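Local atomic coordinates of G-protein alpha subunit Galpha7 (Naegleria fowleri, PDB entry 6NE6), a protein that probably binds and hydrolyses GTP as the alpha subunit of a heterotrimeric G protein, acting as a nucleotide-dependent switch in signalling. Residues K27-R30 / L31-N34; N56-V59 / L60-T64; E282-K285 / D286-K289. All coordinates share one frame; numbering follows the deposited sequence.

Contact 1 (K27-R30 / L31-N34); sequences KQMR and LIYN
Met29 and Tyr33 run side by side and point the same way at the C-terminal end of helix 22-32, the helix that follows the probable P-loop. Bends at chi2 (-71°) and chi3 (-80°) curl the Met29 chain round to the ring, where CE reaches Tyr33 CE1 at 3.6 Å. The sulfur lies at the ring edge, in its plane, with Met29 SD 5.2 Å from the centroid of Tyr33: a Met-aromatic contact made edge-on. Met29 O meets the same edge, 3.4 Å from Tyr33 CD1, while Ile32 CG2 lies over one face, toward its rim. Phe168 also stacks with Tyr33. Gln28 slants across Leu31, OE1 3.7 Å from Leu31 CD1; its NE2 is tied to Ala305 O. Ile32 N bonds to Gln28 O at 2.8 Å, and the helix closes with a Schellman motif: Asn34, at positive phi, is the C-prime residue, its N bonding to Leu31 O at 3.2 Å and Asn35 N to Arg30 O. Arg30 puts NE on Asn35 O and NH1 in a salt bridge with Glu41. The side-chain part of the contact is thus largely apolar, while the charged and amide ends bond to residues beyond the two segments.

Contact 2 (N56-V59 / L60-T64); sequences NMMV and LIQAT
Ile61 lies one helical turn after Met57 on helix 39-66, and its side chain folds back over the peptide of that earlier turn. Its CB sits 3.5 Å from Met58 O, with the Met57 carbonyl almost as near. At the next atom the longer branch closes in: CG1 is beside the backbone N (chi1 -68°), anti to the carbonyl carbon, and this brings Ile61 CG1 to 3.3 Å from Met57 O. The tip then carries on past that oxygen, and Ile61 CD1 meets the aliphatic part of the methionine at Met57 CG, 4.1 Å away. The two side chains cross at about a right angle there, and it is the CD1 methyl that makes the touch. The same Met57 O accepts the Ile61 N-H at 2.9 Å and 159°, an ordinary helical bond with hydrocarbon gathered beside it.

Met57 also serves Leu60: Met57 SD stands 4.4 Å from Leu60 CB, a loose apolar touch. Further along, the Thr64 hydroxyl turns back into the helix, and OG1 donates to Ile61 O at 2.7 Å, in the carbonyl plane and on a lone pair; a buried hydroxyl is satisfied by its own backbone. Met58 and Gln62 cross obliquely on another side, but each was modelled in two conformations, so the detail of that pair is doubtful.

Several helices surround this part of the all-helical domain. Ile61 packs on Ile83 and Glu84 of helix 74-89, Met57 and Leu60 on Phe135 of helix 131-136, and Leu60 also on Ile115 and Met119 of helix 113-120, where Ala63 meets Ala118 and Thr64 meets Ala114.

Contact 3 (E282-K285 / D286-K289); sequences EFIK and DMYK
Asp286 N donates to Glu282 O at 2.9 Å, a helical bond matched one turn's step later by Lys289 N on Lys285 O, also 2.9 Å. Beyond this second bond the two lysine side chains run side by side, pointing the same way. Lys285 has CG anti to its own nitrogen (chi1 172°) and stays extended to the ammonium, whereas Lys289 kinks at chi3; Lys285 CE lies 4.0 Å from Lys289 CD. The aliphatic parts touch, but the like-charged ends stay apart, NZ of Lys285 to NZ of Lys289 measuring 5.0 Å.

Helix 277-291 is amphipathic and lies against the sheet of the Ras-like nucleotide-binding domain. Tyr288 packs on Leu245 and Leu247 of strand 242-248 and on Leu226 of helix 221-235, where Ile284 meets Met222. The Lys285 chain separately touches Val300 and Phe302 of strand 297-302.

Met287 crosses Phe283 obliquely. SD comes to 3.5 Å from Phe283 CE2 and sits 51° off the normal of that ring, a Met-aromatic contact that is neither face-on nor edge-on. The bend at chi3 returns the methyl to the ring, Met287 CE standing 3.6 Å from Phe283 CE2 and 4.1 Å from Ile284 CG1. Tyr270 meets the Phe283 ring edge-to-face. Ile284 and Tyr288 run alongside one another, with Ile284 CG2 in the plane of the tyrosine ring at its edge, 4.0 Å from Tyr288 CD2.

All three are local contacts along a helix, contact 1 at its end, yet they belong to different parts of the chain and none touches another. Contact 2 is the buried one, set in the helical domain among helices and the loop at Phe125-Glu128; contacts 1 and 3 are partly buried and lie in the nucleotide-binding domain. They do not share a strand: contact 1 leans on strand 163-170, at one outer edge, and on helix 308-326, contact 3 on 242-248 and 297-302, toward the other edge, and on helix 221-235. Methionine meets an aromatic ring in both, edge-on in contact 1 and obliquely in contact 3, while contact 2 joins methionine to aliphatic carbon.

Contact 1 (K27-R30 / L31-N34)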
ATOM      1  N   LYS A  27      -0.699  -7.893   6.107  1.00 14.92           N
ATOM      2  CA  LYS A  27      -0.914  -9.166   5.428  1.00 15.68           C
ATOM      3  C   LYS A  27       0.355 -10.004   5.405  1.00 16.32           C
ATOM      4  O   LYS A  27       0.295 -11.237   5.529  1.00 15.12           O
ATOM      5  CB  LYS A  27      -1.452  -8.922   4.017  1.00 14.38           C
ATOM      6  CG  LYS A  27      -2.907  -8.477   4.009  1.00 13.73           C
ATOM      7  CD  LYS A  27      -3.414  -8.236   2.581  1.00 16.66           C
ATOM      8  CE  LYS A  27      -2.730  -7.026   1.929  1.00 20.48           C
ATOM      9  NZ  LYS A  27      -3.496  -6.558   0.729  1.00 20.23           N
ATOM     10  N   GLN A  28       1.516  -9.363   5.259  1.00 11.48           N
ATOM     11  CA  GLN A  28       2.766 -10.110   5.331  1.00 14.49           C
ATOM     12  C   GLN A  28       2.978 -10.684   6.723  1.00 13.35           C
ATOM     13  O   GLN A  28       3.472 -11.812   6.867  1.00 15.09           O
ATOM     14  CB  GLN A  28       3.945  -9.224   4.942  1.00 16.93           C
ATOM     15  CG  GLN A  28       3.943  -8.821   3.488  1.00 18.26           C
ATOM     16  CD  GLN A  28       4.436  -9.916   2.545  1.00 17.40           C
ATOM     17  OE1 GLN A  28       4.039 -11.086   2.648  1.00 20.13           O
ATOM     18  NE2 GLN A  28       5.302  -9.537   1.613  1.00 15.45           N
ATOM     19  N   MET A  29       2.607  -9.924   7.760  1.00 11.51           N
ATOM     20  CA  MET A  29       2.727 -10.433   9.124  1.00 12.60           C
ATOM     21  C   MET A  29       1.844 -11.657   9.326  1.00 11.26           C
ATOM     22  O   MET A  29       2.251 -12.622   9.988  1.00 14.44           O
ATOM     23  CB  MET A  29       2.371  -9.340  10.137  1.00 15.33           C
ATOM     24  CG  MET A  29       3.522  -8.378  10.450  1.00 25.24           C
ATOM     25  SD  MET A  29       4.834  -9.145  11.420  1.00 27.11           S
ATOM     26  CE  MET A  29       4.121  -9.067  13.064  1.00 25.14           C
ATOM     27  N   ARG A  30       0.632 -11.639   8.761  1.00 12.25           N
ATOM     28  CA  ARG A  30      -0.210 -12.836   8.791  1.00 14.84           C
ATOM     29  C   ARG A  30       0.532 -14.034   8.211  1.00 16.12           C
ATOM     30  O   ARG A  30       0.484 -15.141   8.770  1.00 14.79           O
ATOM     31  CB  ARG A  30      -1.515 -12.601   8.019  1.00 10.70           C
ATOM     32  CG  ARG A  30      -2.523 -11.714   8.743  1.00  9.83           C
ATOM     33  CD  ARG A  30      -3.899 -11.744   8.051  1.00 14.87           C
ATOM     34  NE  ARG A  30      -4.381 -13.115   7.857  1.00 14.32           N
ATOM     35  CZ  ARG A  30      -5.518 -13.433   7.237  1.00 15.50           C
ATOM     36  NH1 ARG A  30      -6.322 -12.485   6.763  1.00 17.21           N
ATOM     37  NH2 ARG A  30      -5.857 -14.703   7.092  1.00 15.34           N
ATOM     38  N   LEU A  31       1.213 -13.838   7.074  1.00 13.02           N
ATOM     39  CA  LEU A  31       1.906 -14.950   6.436  1.00 14.99           C
ATOM     40  C   LEU A  31       3.108 -15.387   7.260  1.00 16.29           C
ATOM     41  O   LEU A  31       3.347 -16.591   7.421  1.00 19.24           O
ATOM     42  CB  LEU A  31       2.326 -14.567   5.013  1.00 16.79           C
ATOM     43  CG  LEU A  31       1.150 -14.227   4.087  1.00 14.10           C
ATOM     44  CD1 LEU A  31       1.623 -13.840   2.684  1.00 14.17           C
ATOM     45  CD2 LEU A  31       0.178 -15.405   4.012  1.00 18.94           C
ATOM     46  N   ILE A  32       3.842 -14.427   7.831  1.00 15.80           N
ATOM     47  CA  ILE A  32       5.027 -14.763   8.613  1.00 14.96           C
ATOM     48  C   ILE A  32       4.660 -15.636   9.802  1.00 15.75           C
ATOM     49  O   ILE A  32       5.427 -16.534  10.188  1.00 18.44           O
ATOM     50  CB  ILE A  32       5.746 -13.470   9.042  1.00 18.03           C
ATOM     51  CG1 ILE A  32       6.396 -12.802   7.823  1.00 17.75           C
ATOM     52  CG2 ILE A  32       6.815 -13.758  10.091  1.00 20.73           C
ATOM     53  CD1 ILE A  32       6.789 -11.354   8.087  1.00 19.44           C
ATOM     54  N   TYR A  33       3.474 -15.429  10.374  1.00 17.30           N
ATOM     55  CA  TYR A  33       3.050 -16.132  11.577  1.00 17.79           C
ATOM     56  C   TYR A  33       1.968 -17.170  11.290  1.00 18.46           C
ATOM     57  O   TYR A  33       1.131 -17.459  12.145  1.00 18.53           O
ATOM     58  CB  TYR A  33       2.614 -15.117  12.636  1.00 12.13           C
ATOM     59  CG  TYR A  33       3.836 -14.409  13.176  1.00 13.47           C
ATOM     60  CD1 TYR A  33       4.147 -13.114  12.792  1.00 17.28           C
ATOM     61  CD2 TYR A  33       4.724 -15.079  14.012  1.00 19.57           C
ATOM     62  CE1 TYR A  33       5.290 -12.488  13.260  1.00 21.15           C
ATOM     63  CE2 TYR A  33       5.863 -14.463  14.483  1.00 19.49           C
ATOM     64  CZ  TYR A  33       6.138 -13.166  14.107  1.00 25.51           C
ATOM     65  OH  TYR A  33       7.270 -12.553  14.578  1.00 23.66           O
ATOM     66  N   ASN A  34       1.997 -17.761  10.093  1.00 16.86           N
ATOM     67  CA  ASN A  34       1.214 -18.968   9.803  1.00 17.66           C
ATOM     68  C   ASN A  34      -0.276 -18.719   9.956  1.00 16.90           C
ATOM     69  O   ASN A  34      -1.032 -19.592  10.399  1.00 21.05           O
ATOM     70  CB  ASN A  34       1.649 -20.132  10.689  1.00 20.78           C
ATOM     71  CG  ASN A  34       3.102 -20.472  10.507  1.00 35.22           C
ATOM     72  OD1 ASN A  34       3.606 -20.484   9.385  1.00 37.77           O
ATOM     73  ND2 ASN A  34       3.794 -20.729  11.611  1.00 42.78           N
TER

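Contact 2 (N56-V59 / L60-T64)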
ATOM      1  N   ASN A  56      -8.122  -0.584 -13.179  1.00 12.61           N
ATOM      2  CA  ASN A  56      -6.816  -0.163 -13.675  1.00 12.69           C
ATOM      3  C   ASN A  56      -6.837   0.011 -15.188  1.00 11.93           C
ATOM      4  O   ASN A  56      -6.294   0.986 -15.709  1.00 12.44           O
ATOM      5  CB  ASN A  56      -5.753  -1.186 -13.292  1.00 12.40           C
ATOM      6  CG  ASN A  56      -5.406  -1.142 -11.843  1.00 22.75           C
ATOM      7  OD1 ASN A  56      -5.405  -0.075 -11.226  1.00 21.32           O
ATOM      8  ND2 ASN A  56      -5.047  -2.299 -11.292  1.00 15.81           N
ATOM      9  N   MET A  57      -7.458  -0.934 -15.908  1.00 11.78           N
ATOM     10  CA  MET A  57      -7.532  -0.787 -17.362  1.00 12.46           C
ATOM     11  C   MET A  57      -8.384   0.415 -17.746  1.00 11.99           C
ATOM     12  O   MET A  57      -8.060   1.122 -18.699  1.00 12.87           O
ATOM     13  CB  MET A  57      -8.072  -2.058 -18.020  1.00 12.79           C
ATOM     14  CG  MET A  57      -7.980  -2.019 -19.560  1.00 13.92           C
ATOM     15  SD  MET A  57      -6.340  -1.576 -20.216  1.00 14.82           S
ATOM     16  CE  MET A  57      -5.436  -3.115 -20.021  1.00 16.14           C
ATOM     17  N   MET A  58      -9.463   0.681 -16.995  1.00 14.34           N
ATOM     18  CA  MET A  58     -10.284   1.855 -17.268  0.56 15.96           C
ATOM     19  C   MET A  58      -9.473   3.134 -17.132  1.00 14.06           C
ATOM     20  O   MET A  58      -9.584   4.045 -17.967  1.00 14.53           O
ATOM     21  CB  MET A  58     -11.475   1.892 -16.315  0.56 12.70           C
ATOM     22  CG  MET A  58     -12.255   3.176 -16.369  0.56 20.24           C
ATOM     23  SD  MET A  58     -13.000   3.372 -17.986  0.56 22.21           S
ATOM     24  CE  MET A  58     -14.356   4.470 -17.577  0.56 23.23           C
ATOM     25  N   VAL A  59      -8.667   3.222 -16.073  1.00 12.07           N
ATOM     26  CA  VAL A  59      -7.836   4.403 -15.853  1.00 15.05           C
ATOM     27  C   VAL A  59      -6.860   4.577 -17.003  1.00 14.30           C
ATOM     28  O   VAL A  59      -6.654   5.693 -17.496  1.00 16.54           O
ATOM     29  CB  VAL A  59      -7.103   4.302 -14.505  1.00 14.70           C
ATOM     30  CG1 VAL A  59      -6.090   5.456 -14.364  1.00 15.87           C
ATOM     31  CG2 VAL A  59      -8.113   4.355 -13.361  1.00 16.89           C
ATOM     32  N   LEU A  60      -6.257   3.476 -17.460  1.00 13.05           N
ATOM     33  CA  LEU A  60      -5.348   3.553 -18.602  1.00 13.31           C
ATOM     34  C   LEU A  60      -6.071   4.019 -19.861  1.00 13.70           C
ATOM     35  O   LEU A  60      -5.535   4.830 -20.622  1.00 14.83           O
ATOM     36  CB  LEU A  60      -4.669   2.198 -18.823  1.00 13.96           C
ATOM     37  CG  LEU A  60      -3.612   1.892 -17.751  1.00 14.80           C
ATOM     38  CD1 LEU A  60      -3.196   0.443 -17.744  1.00 16.28           C
ATOM     39  CD2 LEU A  60      -2.388   2.791 -17.963  1.00 16.41           C
ATOM     40  N   ILE A  61      -7.290   3.522 -20.097  1.00 13.83           N
ATOM     41  CA  ILE A  61      -8.046   3.970 -21.264  1.00 14.93           C
ATOM     42  C   ILE A  61      -8.298   5.467 -21.180  1.00 13.54           C
ATOM     43  O   ILE A  61      -8.083   6.207 -22.148  1.00 16.10           O
ATOM     44  CB  ILE A  61      -9.365   3.188 -21.389  1.00 12.98           C
ATOM     45  CG1 ILE A  61      -9.090   1.731 -21.734  1.00 13.72           C
ATOM     46  CG2 ILE A  61     -10.273   3.828 -22.473  1.00 15.25           C
ATOM     47  CD1 ILE A  61     -10.291   0.800 -21.466  1.00 14.20           C
ATOM     48  N   GLN A  62      -8.762   5.944 -20.025  1.00 12.55           N
ATOM     49  CA  GLN A  62      -8.991   7.380 -19.859  0.59 17.52           C
ATOM     50  C   GLN A  62      -7.699   8.162 -20.060  1.00 15.71           C
ATOM     51  O   GLN A  62      -7.706   9.261 -20.631  1.00 19.79           O
ATOM     52  CB  GLN A  62      -9.572   7.681 -18.475  0.59 18.98           C
ATOM     53  CG  GLN A  62     -10.886   6.990 -18.177  0.59 25.99           C
ATOM     54  CD  GLN A  62     -11.828   7.021 -19.352  0.59 26.80           C
ATOM     55  OE1 GLN A  62     -12.151   8.083 -19.889  0.59 31.53           O
ATOM     56  NE2 GLN A  62     -12.268   5.845 -19.772  0.59 27.49           N
ATOM     57  N   ALA A  63      -6.582   7.600 -19.595  1.00 14.54           N
ATOM     58  CA  ALA A  63      -5.288   8.262 -19.737  1.00 15.32           C
ATOM     59  C   ALA A  63      -4.913   8.441 -21.205  1.00 19.33           C
ATOM     60  O   ALA A  63      -4.338   9.469 -21.578  1.00 19.38           O
ATOM     61  CB  ALA A  63      -4.214   7.462 -18.999  1.00 15.78           C
ATOM     62  N   THR A  64      -5.208   7.448 -22.059  1.00 17.93           N
ATOM     63  CA  THR A  64      -4.889   7.622 -23.479  1.00 18.26           C
ATOM     64  C   THR A  64      -5.691   8.771 -24.068  1.00 20.17           C
ATOM     65  O   THR A  64      -5.213   9.476 -24.966  1.00 20.85           O
ATOM     66  CB  THR A  64      -5.159   6.356 -24.311  1.00 15.60           C
ATOM     67  OG1 THR A  64      -6.578   6.126 -24.432  1.00 16.55           O
ATOM     68  CG2 THR A  64      -4.447   5.126 -23.757  1.00 16.50           C
TER

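Contact 3 (E282-K285 / D286-K289)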
ATOM      1  N   GLU A 282      17.746   9.709   1.321  1.00 15.00           N
ATOM      2  CA  GLU A 282      18.235  10.398   2.510  1.00 20.19           C
ATOM      3  C   GLU A 282      17.626  11.787   2.619  1.00 19.86           C
ATOM      4  O   GLU A 282      17.266  12.229   3.719  1.00 18.21           O
ATOM      5  CB  GLU A 282      19.758  10.460   2.490  1.00 20.88           C
ATOM      6  CG  GLU A 282      20.413   9.094   2.688  1.00 35.35           C
ATOM      7  CD  GLU A 282      20.087   8.468   4.035  1.00 42.59           C
ATOM      8  OE1 GLU A 282      20.012   9.213   5.038  1.00 41.12           O
ATOM      9  OE2 GLU A 282      19.906   7.231   4.089  1.00 39.50           O
ATOM     10  N   PHE A 283      17.466  12.471   1.479  1.00 18.19           N
ATOM     11  CA  PHE A 283      16.802  13.771   1.465  1.00 17.62           C
ATOM     12  C   PHE A 283      15.366  13.661   1.949  1.00 19.80           C
ATOM     13  O   PHE A 283      14.896  14.506   2.720  1.00 16.88           O
ATOM     14  CB  PHE A 283      16.848  14.356   0.053  1.00 18.11           C
ATOM     15  CG  PHE A 283      16.174  15.698  -0.090  1.00 19.61           C
ATOM     16  CD1 PHE A 283      16.877  16.867   0.155  1.00 25.74           C
ATOM     17  CD2 PHE A 283      14.858  15.789  -0.520  1.00 19.58           C
ATOM     18  CE1 PHE A 283      16.272  18.108  -0.000  1.00 26.38           C
ATOM     19  CE2 PHE A 283      14.247  17.024  -0.671  1.00 23.75           C
ATOM     20  CZ  PHE A 283      14.963  18.183  -0.415  1.00 23.22           C
ATOM     21  N   ILE A 284      14.652  12.623   1.510  1.00 15.60           N
ATOM     22  CA  ILE A 284      13.270  12.443   1.946  1.00 16.01           C
ATOM     23  C   ILE A 284      13.214  12.138   3.437  1.00 17.14           C
ATOM     24  O   ILE A 284      12.394  12.702   4.171  1.00 15.45           O
ATOM     25  CB  ILE A 284      12.586  11.341   1.121  1.00 13.17           C
ATOM     26  CG1 ILE A 284      12.475  11.777  -0.339  1.00 13.65           C
ATOM     27  CG2 ILE A 284      11.206  11.025   1.703  1.00 15.24           C
ATOM     28  CD1 ILE A 284      12.056  10.648  -1.279  1.00 18.08           C
ATOM     29  N   LYS A 285      14.079  11.244   3.909  1.00 13.69           N
ATOM     30  CA  LYS A 285      14.135  10.972   5.343  1.00 14.92           C
ATOM     31  C   LYS A 285      14.425  12.247   6.132  1.00 15.09           C
ATOM     32  O   LYS A 285      13.819  12.481   7.183  1.00 18.23           O
ATOM     33  CB  LYS A 285      15.184   9.902   5.622  1.00 15.41           C
ATOM     34  CG  LYS A 285      15.485   9.638   7.096  1.00 18.35           C
ATOM     35  CD  LYS A 285      16.591   8.595   7.240  1.00 27.36           C
ATOM     36  CE  LYS A 285      16.990   8.402   8.696  1.00 39.60           C
ATOM     37  NZ  LYS A 285      18.078   7.391   8.846  1.00 38.36           N
ATOM     38  N   ASP A 286      15.314  13.108   5.618  1.00 15.94           N
ATOM     39  CA  ASP A 286      15.616  14.351   6.317  1.00 17.19           C
ATOM     40  C   ASP A 286      14.409  15.282   6.339  1.00 16.05           C
ATOM     41  O   ASP A 286      14.189  15.989   7.328  1.00 17.70           O
ATOM     42  CB  ASP A 286      16.816  15.060   5.683  1.00 17.92           C
ATOM     43  CG  ASP A 286      18.125  14.357   5.970  1.00 27.32           C
ATOM     44  OD1 ASP A 286      18.158  13.533   6.909  1.00 29.84           O
ATOM     45  OD2 ASP A 286      19.117  14.642   5.264  1.00 29.38           O
ATOM     46  N   MET A 287      13.623  15.310   5.257  1.00 15.68           N
ATOM     47  CA  MET A 287      12.428  16.146   5.265  1.00 17.73           C
ATOM     48  C   MET A 287      11.447  15.678   6.331  1.00 16.08           C
ATOM     49  O   MET A 287      10.842  16.496   7.037  1.00 15.83           O
ATOM     50  CB  MET A 287      11.755  16.149   3.889  1.00 18.75           C
ATOM     51  CG  MET A 287      12.485  16.943   2.820  1.00 21.13           C
ATOM     52  SD  MET A 287      11.387  17.245   1.406  1.00 21.93           S
ATOM     53  CE  MET A 287      11.278  15.600   0.689  1.00 22.14           C
ATOM     54  N   TYR A 288      11.280  14.364   6.473  1.00 13.90           N
ATOM     55  CA  TYR A 288      10.394  13.861   7.517  1.00 15.85           C
ATOM     56  C   TYR A 288      10.936  14.176   8.906  1.00 19.84           C
ATOM     57  O   TYR A 288      10.186  14.613   9.786  1.00 18.13           O
ATOM     58  CB  TYR A 288      10.169  12.356   7.340  1.00 13.88           C
ATOM     59  CG  TYR A 288       9.003  12.063   6.401  1.00 15.51           C
ATOM     60  CD1 TYR A 288       7.696  12.147   6.861  1.00 16.05           C
ATOM     61  CD2 TYR A 288       9.217  11.724   5.058  1.00 13.04           C
ATOM     62  CE1 TYR A 288       6.628  11.903   6.019  1.00 16.09           C
ATOM     63  CE2 TYR A 288       8.151  11.474   4.214  1.00 14.00           C
ATOM     64  CZ  TYR A 288       6.865  11.561   4.706  1.00 16.95           C
ATOM     65  OH  TYR A 288       5.795  11.327   3.884  1.00 15.51           O
ATOM     66  N   LYS A 289      12.240  13.989   9.123  1.00 17.47           N
ATOM     67  CA  LYS A 289      12.772  14.291  10.446  1.00 15.79           C
ATOM     68  C   LYS A 289      12.661  15.777  10.765  1.00 18.85           C
ATOM     69  O   LYS A 289      12.456  16.145  11.931  1.00 18.47           O
ATOM     70  CB  LYS A 289      14.218  13.809  10.570  1.00 19.13           C
ATOM     71  CG  LYS A 289      14.321  12.278  10.569  1.00 17.57           C
ATOM     72  CD  LYS A 289      15.755  11.784  10.502  1.00 26.67           C
ATOM     73  CE  LYS A 289      16.484  12.010  11.814  1.00 37.85           C
ATOM     74  NZ  LYS A 289      17.871  11.469  11.760  1.00 46.33           N
TER